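Local structure of serine-rich secreted cell wall anchored (LPXTG-motif ) protein (Lactobacillus reuteri ATCC 53608, 5NXK) at residues G39-I45 / K71-E77; L126-T130 / A172-V177; R229-V235 / T261-L267. The protein probably mediates adhesion of the bacterium to host gut surfaces, as a secreted, cell-wall-attached serine-rich repeat protein with a beta-solenoid fold. All blocks are in the same frame, centred on the assembly; numbering follows the deposited sequence.

All three contacts join neighbouring coils of the beta-solenoid and are partly buried. Contacts 1 and 3 pair strands of the same long parallel sheet, near its two ends, with centres about 28 Å apart. Contact 2 is at the corner where this sheet turns into the next one. In contacts 1 and 3 one sheet face carries buried side chains and the other mainly polar ones. The inward face is aliphatic apart from one arginine in contact 1; in contact 3 it also holds a phenylalanine and an asparagine. The outer chemistry differs: threonines, an aspartate and water in contact 1, stacked arginines and a histidine-glutamate pair in contact 3. Contact 2 relies on backbone bonds, a turn and a few apolar side chains.

Contact 1 (G39-I45 / K71-E77)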
loop_
_atom_site.group_PDB
_atom_site.type_symbol
_atom_site.label_atom_id
_atom_site.label_comp_id
_atom_site.label_asym_id
_atom_site.label_seq_id
_atom_site.Cartn_x
_atom_site.Cartn_y
_atom_site.Cartn_z
ATOM N N GLY A 39 -0.038 8.694 -21.164
ATOM C CA GLY A 39 -1.022 7.755 -21.682
ATOM C C GLY A 39 -0.898 6.346 -21.143
ATOM O O GLY A 39 -0.463 6.143 -20.002
ATOM N N ASN A 40 -1.313 5.372 -21.956
ATOM C CA ASN A 40 -1.181 3.967 -21.604
ATOM C C ASN A 40 0.287 3.600 -21.486
ATOM O O ASN A 40 1.070 3.874 -22.389
ATOM C CB ASN A 40 -1.852 3.060 -22.647
ATOM C CG ASN A 40 -3.377 3.171 -22.642
ATOM O OD1 ASN A 40 -4.001 3.330 -21.590
ATOM N ND2 ASN A 40 -3.981 3.085 -23.830
ATOM N N ARG A 41 0.663 2.999 -20.362
ATOM C CA ARG A 41 2.049 2.610 -20.128
ATOM C C ARG A 41 2.097 1.262 -19.444
ATOM O O ARG A 41 1.292 0.961 -18.563
ATOM C CB ARG A 41 2.798 3.647 -19.284
ATOM C CG ARG A 41 3.003 5.001 -19.962
ATOM C CD ARG A 41 3.884 4.908 -21.221
ATOM N NE ARG A 41 5.244 4.424 -20.963
ATOM C CZ ARG A 41 6.214 5.164 -20.426
ATOM N NH1 ARG A 41 5.968 6.417 -20.065
ATOM N NH2 ARG A 41 7.428 4.653 -20.235
ATOM N N ASN A 42 3.034 0.443 -19.893
ATOM C CA ASN A 42 3.364 -0.810 -19.249
ATOM C C ASN A 42 4.858 -0.799 -18.934
ATOM O O ASN A 42 5.684 -0.992 -19.820
ATOM C CB ASN A 42 2.988 -1.976 -20.163
ATOM C CG ASN A 42 3.420 -3.318 -19.615
ATOM O OD1 ASN A 42 3.432 -3.539 -18.404
ATOM N ND2 ASN A 42 3.791 -4.227 -20.514
ATOM N N ILE A 43 5.204 -0.579 -17.670
ATOM C CA ILE A 43 6.592 -0.314 -17.300
ATOM C C ILE A 43 7.102 -1.281 -16.249
ATOM O O ILE A 43 6.451 -1.498 -15.221
ATOM C CB ILE A 43 6.770 1.119 -16.746
ATOM C CG1 ILE A 43 6.326 2.165 -17.776
ATOM C CG2 ILE A 43 8.210 1.352 -16.306
ATOM C CD1 ILE A 43 6.220 3.582 -17.202
ATOM N N THR A 44 8.266 -1.864 -16.513
ATOM C CA THR A 44 8.925 -2.727 -15.550
ATOM C C THR A 44 10.313 -2.212 -15.231
ATOM O O THR A 44 11.146 -2.054 -16.127
ATOM C CB THR A 44 9.033 -4.167 -16.069
ATOM O OG1 THR A 44 7.719 -4.664 -16.347
ATOM C CG2 THR A 44 9.714 -5.059 -15.034
ATOM N N ILE A 45 10.559 -1.943 -13.958
ATOM C CA ILE A 45 11.891 -1.582 -13.520
ATOM C C ILE A 45 12.568 -2.780 -12.902
ATOM O O ILE A 45 12.126 -3.287 -11.867
ATOM C CB ILE A 45 11.884 -0.444 -12.486
ATOM C CG1 ILE A 45 11.229 0.809 -13.062
ATOM C CG2 ILE A 45 13.314 -0.155 -12.015
ATOM C CD1 ILE A 45 11.279 2.003 -12.114
ATOM N N LYS A 71 -4.339 3.822 -18.882
ATOM C CA LYS A 71 -3.973 2.906 -17.801
ATOM C C LYS A 71 -2.458 2.802 -17.644
ATOM O O LYS A 71 -1.750 2.536 -18.615
ATOM C CB LYS A 71 -4.572 1.527 -18.085
ATOM C CG LYS A 71 -4.062 0.385 -17.221
ATOM C CD LYS A 71 -4.866 -0.883 -17.528
ATOM C CE LYS A 71 -4.232 -2.135 -16.940
ATOM N NZ LYS A 71 -3.974 -2.017 -15.488
ATOM N N ILE A 72 -1.956 3.002 -16.425
ATOM C CA ILE A 72 -0.528 2.764 -16.169
ATOM C C ILE A 72 -0.311 1.549 -15.299
ATOM O O ILE A 72 -0.851 1.458 -14.198
ATOM C CB ILE A 72 0.166 3.962 -15.488
ATOM C CG1 ILE A 72 0.294 5.141 -16.449
ATOM C CG2 ILE A 72 1.576 3.589 -15.026
ATOM C CD1 ILE A 72 0.614 6.438 -15.734
ATOM N N ASP A 73 0.478 0.618 -15.807
ATOM C CA ASP A 73 0.901 -0.536 -15.041
ATOM C C ASP A 73 2.407 -0.389 -14.781
ATOM O O ASP A 73 3.197 -0.375 -15.725
ATOM C CB ASP A 73 0.581 -1.823 -15.796
ATOM C CG ASP A 73 0.454 -3.020 -14.874
ATOM O OD1 ASP A 73 1.493 -3.503 -14.370
ATOM O OD2 ASP A 73 -0.689 -3.483 -14.656
ATOM N N LEU A 74 2.789 -0.195 -13.519
ATOM C CA LEU A 74 4.195 0.005 -13.140
ATOM C C LEU A 74 4.650 -1.139 -12.259
ATOM O O LEU A 74 4.062 -1.371 -11.209
ATOM C CB LEU A 74 4.384 1.335 -12.406
ATOM C CG LEU A 74 5.770 1.600 -11.800
ATOM C CD1 LEU A 74 6.859 1.656 -12.875
ATOM C CD2 LEU A 74 5.753 2.886 -10.996
ATOM N N THR A 75 5.673 -1.868 -12.686
ATOM C CA THR A 75 6.250 -2.940 -11.884
ATOM C C THR A 75 7.688 -2.603 -11.476
ATOM O O THR A 75 8.478 -2.169 -12.309
ATOM C CB THR A 75 6.200 -4.272 -12.669
ATOM O OG1 THR A 75 4.829 -4.625 -12.900
ATOM C CG2 THR A 75 6.847 -5.388 -11.908
ATOM N N ILE A 76 8.014 -2.763 -10.195
ATOM C CA ILE A 76 9.387 -2.635 -9.723
ATOM C C ILE A 76 9.814 -3.954 -9.085
ATOM O O ILE A 76 9.100 -4.485 -8.223
ATOM C CB ILE A 76 9.544 -1.484 -8.716
ATOM C CG1 ILE A 76 9.052 -0.167 -9.337
ATOM C CG2 ILE A 76 10.992 -1.371 -8.266
ATOM C CD1 ILE A 76 9.198 1.050 -8.435
ATOM N N GLU A 77 10.930 -4.517 -9.542
ATOM C CA GLU A 77 11.400 -5.815 -9.049
ATOM C C GLU A 77 12.786 -5.697 -8.458
ATOM O O GLU A 77 13.627 -4.967 -8.996
ATOM C CB GLU A 77 11.459 -6.853 -10.158
ATOM C CG GLU A 77 10.299 -6.882 -11.108
ATOM C CD GLU A 77 10.414 -8.040 -12.099
ATOM O OE1 GLU A 77 9.401 -8.402 -12.737
ATOM O OE2 GLU A 77 11.537 -8.576 -12.246
HETATM O O HOH W 1 4.153 -3.546 -15.250
#
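The side chain of N40 meets the backbone of K71. Its OD1 accepts a hydrogen bond from K71 N at 2.8 Å, and the donor lies in the carbonyl plane. CG sits beside the backbone N (chi1 -69°), and from there OD1 comes back to the other segment. Six backbone bonds follow. R41, I43 and I45 each give their N-H to the facing strand and take one through their O. I43 O to T75 N and I45 N to T75 O are both 2.7 Å.

Water 1 adds to this on the outer face. It hydrogen-bonds to I43 O, to D73 OD1 at 2.8 Å and to T75 OG1 at 2.7 Å, so it ties both strands together. K71 NZ makes a long salt bridge to D73 OD2.

The strands run parallel, 10° apart, in exact register, and equivalent residues lie one above the other. This is the stacking of successive coils in a beta-solenoid, in keeping with the pectate lyase-like family.

On the outer face T44 and T75 lie side by side, pointing the same way. T44 OG1 is 4.0 Å from T75 CB. On the buried face L74 leans across to I43: its CD1 reaches I43 CG2 at 3.7 Å, and the two side chains cross obliquely. I45 and I76 run alongside each other, with I45 CD1 4.2 Å from I76 CG1. The bent chain of R41 leads away from the contact, to the carbonyls of L14 and I19. I43 CD1 lies over one face of its guanidinium, toward the rim.

Contact 2 (L126-T130 / A172-V177); sequences LVGNT and AENANV
V177 packs against L126 and T130 across the coil boundary. Its CB lies 3.9 Å from T130 O. CG1 stays near that oxygen and also meets L126 CD1 at 3.9 Å. CG2 turns to the root of the leucine and touches L126 CB at 3.9 Å. CG1 is anti to the backbone N (chi1 175°), which puts it beside both T130 O and the leucine tip and leaves CG2 over L126 CB. The two side chains cross at about a right angle.

A172 is also in contact, with its CB against V127 CG2. Its N gives a nearly straight hydrogen bond to L126 O at 2.9 Å. The chain then makes a type II turn from A172 to A175, closed by A175 N to A172 O. A175 CB comes to rest 3.3 Å from G128 O. That same oxygen accepts N176 N at 2.8 Å, with the donor above the carbonyl plane. T130 N donates to N176 O at 3.0 Å, and parallel pairing starts here, N129 with N176. These two side chains lie side by side, pointing the same way. Water 2 bridges G128 N and E173 O. G128 has positive phi, which helps the chain turn. T130 OG1 donates to V127 O and holds that bend from within.

The contact forms a corner of the beta-solenoid. Strand 122-127 of one parallel sheet ends here and strand 129-134 of the next begins. Strands 168-171 and 176-181 do the same one coil on. L126 packs on I169 and Y102, and V177 on I171.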
loop_
_atom_site.group_PDB
_atom_site.type_symbol
_atom_site.label_atom_id
_atom_site.label_comp_id
_atom_site.label_asym_id
_atom_site.label_seq_id
_atom_site.Cartn_x
_atom_site.Cartn_y
_atom_site.Cartn_z
ATOM N N LEU A 126 1.647 -6.875 -4.151
ATOM C CA LEU A 126 2.851 -7.143 -3.393
ATOM C C LEU A 126 3.227 -8.596 -3.633
ATOM O O LEU A 126 2.476 -9.508 -3.277
ATOM C CB LEU A 126 2.646 -6.852 -1.897
ATOM C CG LEU A 126 2.236 -5.411 -1.578
ATOM C CD1 LEU A 126 1.990 -5.236 -0.083
ATOM C CD2 LEU A 126 3.299 -4.418 -2.084
ATOM N N VAL A 127 4.396 -8.814 -4.236
ATOM C CA VAL A 127 4.733 -10.127 -4.791
ATOM C C VAL A 127 6.087 -10.615 -4.256
ATOM O O VAL A 127 6.966 -9.808 -3.931
ATOM C CB VAL A 127 4.765 -10.081 -6.353
ATOM C CG1 VAL A 127 4.944 -11.480 -6.942
ATOM C CG2 VAL A 127 3.491 -9.446 -6.912
ATOM N N GLY A 128 6.245 -11.933 -4.167
ATOM C CA GLY A 128 7.472 -12.542 -3.674
ATOM C C GLY A 128 7.785 -12.142 -2.244
ATOM O O GLY A 128 6.881 -11.988 -1.414
ATOM N N ASN A 129 9.071 -11.976 -1.950
ATOM C CA ASN A 129 9.498 -11.639 -0.604
ATOM C C ASN A 129 9.653 -10.140 -0.469
ATOM O O ASN A 129 10.699 -9.580 -0.780
ATOM C CB ASN A 129 10.790 -12.371 -0.251
ATOM C CG ASN A 129 10.605 -13.873 -0.256
ATOM O OD1 ASN A 129 9.611 -14.380 0.253
ATOM N ND2 ASN A 129 11.556 -14.591 -0.833
ATOM N N THR A 130 8.584 -9.489 -0.032
ATOM C CA THR A 130 8.560 -8.035 -0.029
ATOM C C THR A 130 8.381 -7.512 1.393
ATOM O O THR A 130 7.511 -7.975 2.154
ATOM C CB THR A 130 7.435 -7.496 -0.967
ATOM O OG1 THR A 130 7.782 -7.764 -2.330
ATOM C CG2 THR A 130 7.230 -5.989 -0.797
ATOM N N ALA A 172 0.285 -11.431 -3.321
ATOM C CA ALA A 172 0.187 -12.470 -4.336
ATOM C C ALA A 172 0.290 -13.854 -3.736
ATOM O O ALA A 172 0.862 -14.022 -2.661
ATOM C CB ALA A 172 1.275 -12.285 -5.379
ATOM N N GLU A 173 -0.257 -14.849 -4.425
ATOM C CA GLU A 173 -0.040 -16.229 -4.018
ATOM C C GLU A 173 1.453 -16.511 -3.866
ATOM O O GLU A 173 2.269 -15.988 -4.621
ATOM C CB GLU A 173 -0.699 -17.215 -4.980
ATOM C CG GLU A 173 -0.187 -17.235 -6.387
ATOM C CD GLU A 173 -0.756 -18.420 -7.159
ATOM O OE1 GLU A 173 -1.210 -19.388 -6.507
ATOM O OE2 GLU A 173 -0.771 -18.371 -8.407
ATOM N N ASN A 174 1.784 -17.278 -2.830
ATOM C CA ASN A 174 3.153 -17.664 -2.477
ATOM C C ASN A 174 4.031 -16.525 -1.992
ATOM O O ASN A 174 5.188 -16.744 -1.670
ATOM C CB ASN A 174 3.837 -18.340 -3.671
ATOM C CG ASN A 174 3.075 -19.545 -4.143
ATOM O OD1 ASN A 174 2.631 -20.350 -3.338
ATOM N ND2 ASN A 174 2.860 -19.645 -5.446
ATOM N N ALA A 175 3.489 -15.324 -1.883
ATOM C CA ALA A 175 4.314 -14.217 -1.411
ATOM C C ALA A 175 4.562 -14.293 0.091
ATOM O O ALA A 175 3.790 -14.910 0.831
ATOM C CB ALA A 175 3.675 -12.885 -1.765
ATOM N N ASN A 176 5.641 -13.648 0.522
ATOM C CA ASN A 176 5.952 -13.448 1.929
ATOM C C ASN A 176 6.147 -11.951 2.150
ATOM O O ASN A 176 7.193 -11.370 1.828
ATOM C CB ASN A 176 7.183 -14.244 2.359
ATOM C CG ASN A 176 6.971 -15.744 2.244
ATOM O OD1 ASN A 176 7.591 -16.413 1.415
ATOM N ND2 ASN A 176 6.069 -16.278 3.059
ATOM N N VAL A 177 5.080 -11.319 2.614
ATOM C CA VAL A 177 5.060 -9.881 2.768
ATOM C C VAL A 177 5.090 -9.527 4.229
ATOM O O VAL A 177 4.316 -10.077 5.023
ATOM C CB VAL A 177 3.817 -9.272 2.094
ATOM C CG1 VAL A 177 3.734 -7.776 2.351
ATOM C CG2 VAL A 177 3.831 -9.577 0.594
HETATM O O HOH W 2 4.499 -14.182 -4.655
#

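Contact 3 (R229-V235 / T261-L267)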
loop_
_atom_site.group_PDB
_atom_site.type_symbol
_atom_site.label_atom_id
_atom_site.label_comp_id
_atom_site.label_asym_id
_atom_site.label_seq_id
_atom_site.Cartn_x
_atom_site.Cartn_y
_atom_site.Cartn_z
ATOM N N ARG A 229 -18.832 1.612 -1.283
ATOM C CA ARG A 229 -19.834 0.555 -1.511
ATOM C C ARG A 229 -19.401 -0.834 -0.998
ATOM O O ARG A 229 -20.245 -1.619 -0.580
ATOM C CB ARG A 229 -20.239 0.463 -2.998
ATOM C CG ARG A 229 -19.180 -0.028 -3.989
ATOM C CD ARG A 229 -19.854 -0.564 -5.298
ATOM N NE ARG A 229 -20.237 -1.981 -5.167
ATOM C CZ ARG A 229 -21.489 -2.445 -5.184
ATOM N NH1 ARG A 229 -22.510 -1.611 -5.358
ATOM N NH2 ARG A 229 -21.721 -3.753 -5.035
ATOM N N GLU A 230 -18.112 -1.162 -1.067
ATOM C CA GLU A 230 -17.648 -2.475 -0.595
ATOM C C GLU A 230 -16.312 -2.365 0.127
ATOM O O GLU A 230 -15.453 -1.544 -0.226
ATOM C CB GLU A 230 -17.469 -3.486 -1.746
ATOM C CG GLU A 230 -18.688 -3.768 -2.640
ATOM C CD GLU A 230 -18.354 -4.710 -3.809
ATOM O OE1 GLU A 230 -17.492 -5.612 -3.637
ATOM O OE2 GLU A 230 -18.886 -4.489 -4.930
ATOM N N ASN A 231 -16.139 -3.227 1.122
ATOM C CA ASN A 231 -14.889 -3.341 1.867
ATOM C C ASN A 231 -14.583 -4.820 2.044
ATOM O O ASN A 231 -15.405 -5.537 2.577
ATOM C CB ASN A 231 -15.001 -2.652 3.226
ATOM C CG ASN A 231 -15.176 -1.148 3.100
ATOM O OD1 ASN A 231 -14.199 -0.414 2.955
ATOM N ND2 ASN A 231 -16.431 -0.690 3.107
ATOM N N HIS A 232 -13.409 -5.275 1.626
ATOM C CA HIS A 232 -13.114 -6.708 1.680
ATOM C C HIS A 232 -11.781 -7.005 2.334
ATOM O O HIS A 232 -10.814 -6.288 2.112
ATOM C CB HIS A 232 -13.098 -7.316 0.278
ATOM C CG HIS A 232 -14.401 -7.232 -0.440
ATOM N ND1 HIS A 232 -15.366 -8.222 -0.357
ATOM C CD2 HIS A 232 -14.895 -6.308 -1.299
ATOM C CE1 HIS A 232 -16.398 -7.892 -1.102
ATOM N NE2 HIS A 232 -16.140 -6.727 -1.686
ATOM N N PHE A 233 -11.735 -8.057 3.145
ATOM C CA PHE A 233 -10.459 -8.626 3.571
ATOM C C PHE A 233 -10.564 -10.116 3.307
ATOM O O PHE A 233 -11.378 -10.804 3.940
ATOM C CB PHE A 233 -10.165 -8.349 5.047
ATOM C CG PHE A 233 -8.841 -8.914 5.529
ATOM C CD1 PHE A 233 -7.688 -8.758 4.771
ATOM C CD2 PHE A 233 -8.746 -9.555 6.762
ATOM C CE1 PHE A 233 -6.465 -9.253 5.212
ATOM C CE2 PHE A 233 -7.530 -10.054 7.216
ATOM C CZ PHE A 233 -6.387 -9.902 6.451
ATOM N N ILE A 234 -9.800 -10.593 2.332
ATOM C CA ILE A 234 -9.931 -11.961 1.861
ATOM C C ILE A 234 -8.623 -12.706 2.078
ATOM O O ILE A 234 -7.596 -12.316 1.552
ATOM C CB ILE A 234 -10.305 -12.026 0.371
ATOM C CG1 ILE A 234 -11.605 -11.271 0.116
ATOM C CG2 ILE A 234 -10.459 -13.479 -0.072
ATOM C CD1 ILE A 234 -11.913 -11.098 -1.350
ATOM N N VAL A 235 -8.670 -13.766 2.868
ATOM C CA VAL A 235 -7.513 -14.603 3.125
ATOM C C VAL A 235 -7.765 -15.969 2.482
ATOM O O VAL A 235 -8.651 -16.705 2.903
ATOM C CB VAL A 235 -7.264 -14.741 4.624
ATOM C CG1 VAL A 235 -6.106 -15.709 4.889
ATOM C CG2 VAL A 235 -7.009 -13.360 5.225
ATOM N N THR A 261 -22.556 1.301 3.343
ATOM C CA THR A 261 -21.586 0.458 2.666
ATOM C C THR A 261 -21.661 -1.006 3.110
ATOM O O THR A 261 -22.559 -1.404 3.853
ATOM C CB THR A 261 -20.165 1.029 2.864
ATOM O OG1 THR A 261 -19.253 0.404 1.958
ATOM C CG2 THR A 261 -19.701 0.897 4.324
ATOM N N ARG A 262 -20.749 -1.818 2.589
ATOM C CA ARG A 262 -20.750 -3.256 2.857
ATOM C C ARG A 262 -19.371 -3.675 3.356
ATOM O O ARG A 262 -18.375 -3.053 2.995
ATOM C CB ARG A 262 -21.074 -4.013 1.570
ATOM C CG ARG A 262 -22.402 -3.620 0.928
ATOM C CD ARG A 262 -22.542 -4.308 -0.421
ATOM N NE ARG A 262 -23.686 -3.834 -1.206
ATOM C CZ ARG A 262 -23.869 -2.593 -1.662
ATOM N NH1 ARG A 262 -22.977 -1.624 -1.429
ATOM N NH2 ARG A 262 -24.968 -2.325 -2.361
ATOM N N GLY A 263 -19.307 -4.748 4.140
ATOM C CA GLY A 263 -18.035 -5.314 4.551
ATOM C C GLY A 263 -18.110 -6.826 4.426
ATOM O O GLY A 263 -19.135 -7.434 4.714
ATOM N N ASN A 264 -17.026 -7.430 3.965
ATOM C CA ASN A 264 -16.964 -8.870 3.839
ATOM C C ASN A 264 -15.537 -9.318 4.167
ATOM O O ASN A 264 -14.556 -8.910 3.515
ATOM C CB ASN A 264 -17.381 -9.336 2.432
ATOM C CG ASN A 264 -18.901 -9.273 2.212
ATOM O OD1 ASN A 264 -19.435 -8.239 1.779
ATOM N ND2 ASN A 264 -19.602 -10.371 2.512
ATOM N N ILE A 265 -15.437 -10.164 5.183
ATOM C CA ILE A 265 -14.174 -10.753 5.564
ATOM C C ILE A 265 -14.297 -12.271 5.399
ATOM O O ILE A 265 -15.227 -12.894 5.909
ATOM C CB ILE A 265 -13.801 -10.368 6.990
ATOM C CG1 ILE A 265 -13.718 -8.834 7.103
ATOM C CG2 ILE A 265 -12.492 -11.050 7.422
ATOM C CD1 ILE A 265 -13.434 -8.339 8.498
ATOM N N GLU A 266 -13.379 -12.856 4.641
ATOM C CA GLU A 266 -13.460 -14.274 4.327
ATOM C C GLU A 266 -12.127 -14.923 4.641
ATOM O O GLU A 266 -11.103 -14.520 4.113
ATOM C CB GLU A 266 -13.832 -14.486 2.852
ATOM C CG GLU A 266 -15.207 -13.900 2.459
ATOM C CD GLU A 266 -15.567 -14.088 0.978
ATOM O OE1 GLU A 266 -14.865 -13.520 0.111
ATOM O OE2 GLU A 266 -16.555 -14.796 0.682
ATOM N N LEU A 267 -12.149 -15.927 5.507
ATOM C CA LEU A 267 -10.937 -16.625 5.918
ATOM C C LEU A 267 -11.069 -18.066 5.439
ATOM O O LEU A 267 -11.832 -18.843 6.004
ATOM C CB LEU A 267 -10.749 -16.568 7.436
ATOM C CG LEU A 267 -10.787 -15.172 8.092
ATOM C CD1 LEU A 267 -10.408 -15.209 9.566
ATOM C CD2 LEU A 267 -9.884 -14.200 7.354
HETATM O O HOH W 3 -18.066 -5.693 0.923
HETATM O O HOH W 4 -14.662 -10.624 0.787
#
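R229 and R262 meet at the exposed end of the pair. Their guanidinium groups are stacked, with centres 4.3 Å apart and planes at 26°. R262 also donates from NH1 to R229 O at 2.9 Å, in its own guanidinium plane. E230 probably offsets the charge of R229: its OE2 accepts both NE and NH2 of that arginine, side-on. The other oxygen, E230 OE1, takes H232 NE2 at 2.6 Å through its anti lone pair. This bond and water 4 at ND1 hold the imidazole ring in its rotation.

Other hydrogen bonds join the strands. N231 ND2 donates to R262 O at 3.1 Å, with R262 O close to the plane of the N231 amide, while N231 OD1 is held by G227 N. Backbone bonds run from N264 N to N231 O, F233 N to N264 O, E266 N to F233 O and V235 N to E266 O. Water 4 bridges H232 ND1 and E266 OE1. Water 3 links N231 N to N264 OD1.

Packing follows the parallel register. H232 and N264 run alongside each other, with N264 CB 3.6 Å from H232 ND1. On the buried face V235 CG2 meets L267 CD2 at 3.7 Å. I265 CG2 approaches the F233 ring obliquely, at 4.1 Å from F233 CD2. V235 CG2 lies over one face of the same ring, toward its rim.

The strands belong to successive coils of the beta-solenoid. Strand 200-205 flanks 230-235, with F233 on V203. Strand 289-295 flanks 261-267, with L267 on F295. F233 also reaches I223 and V250 of strands 221-226 and 248-252, which belong to another sheet.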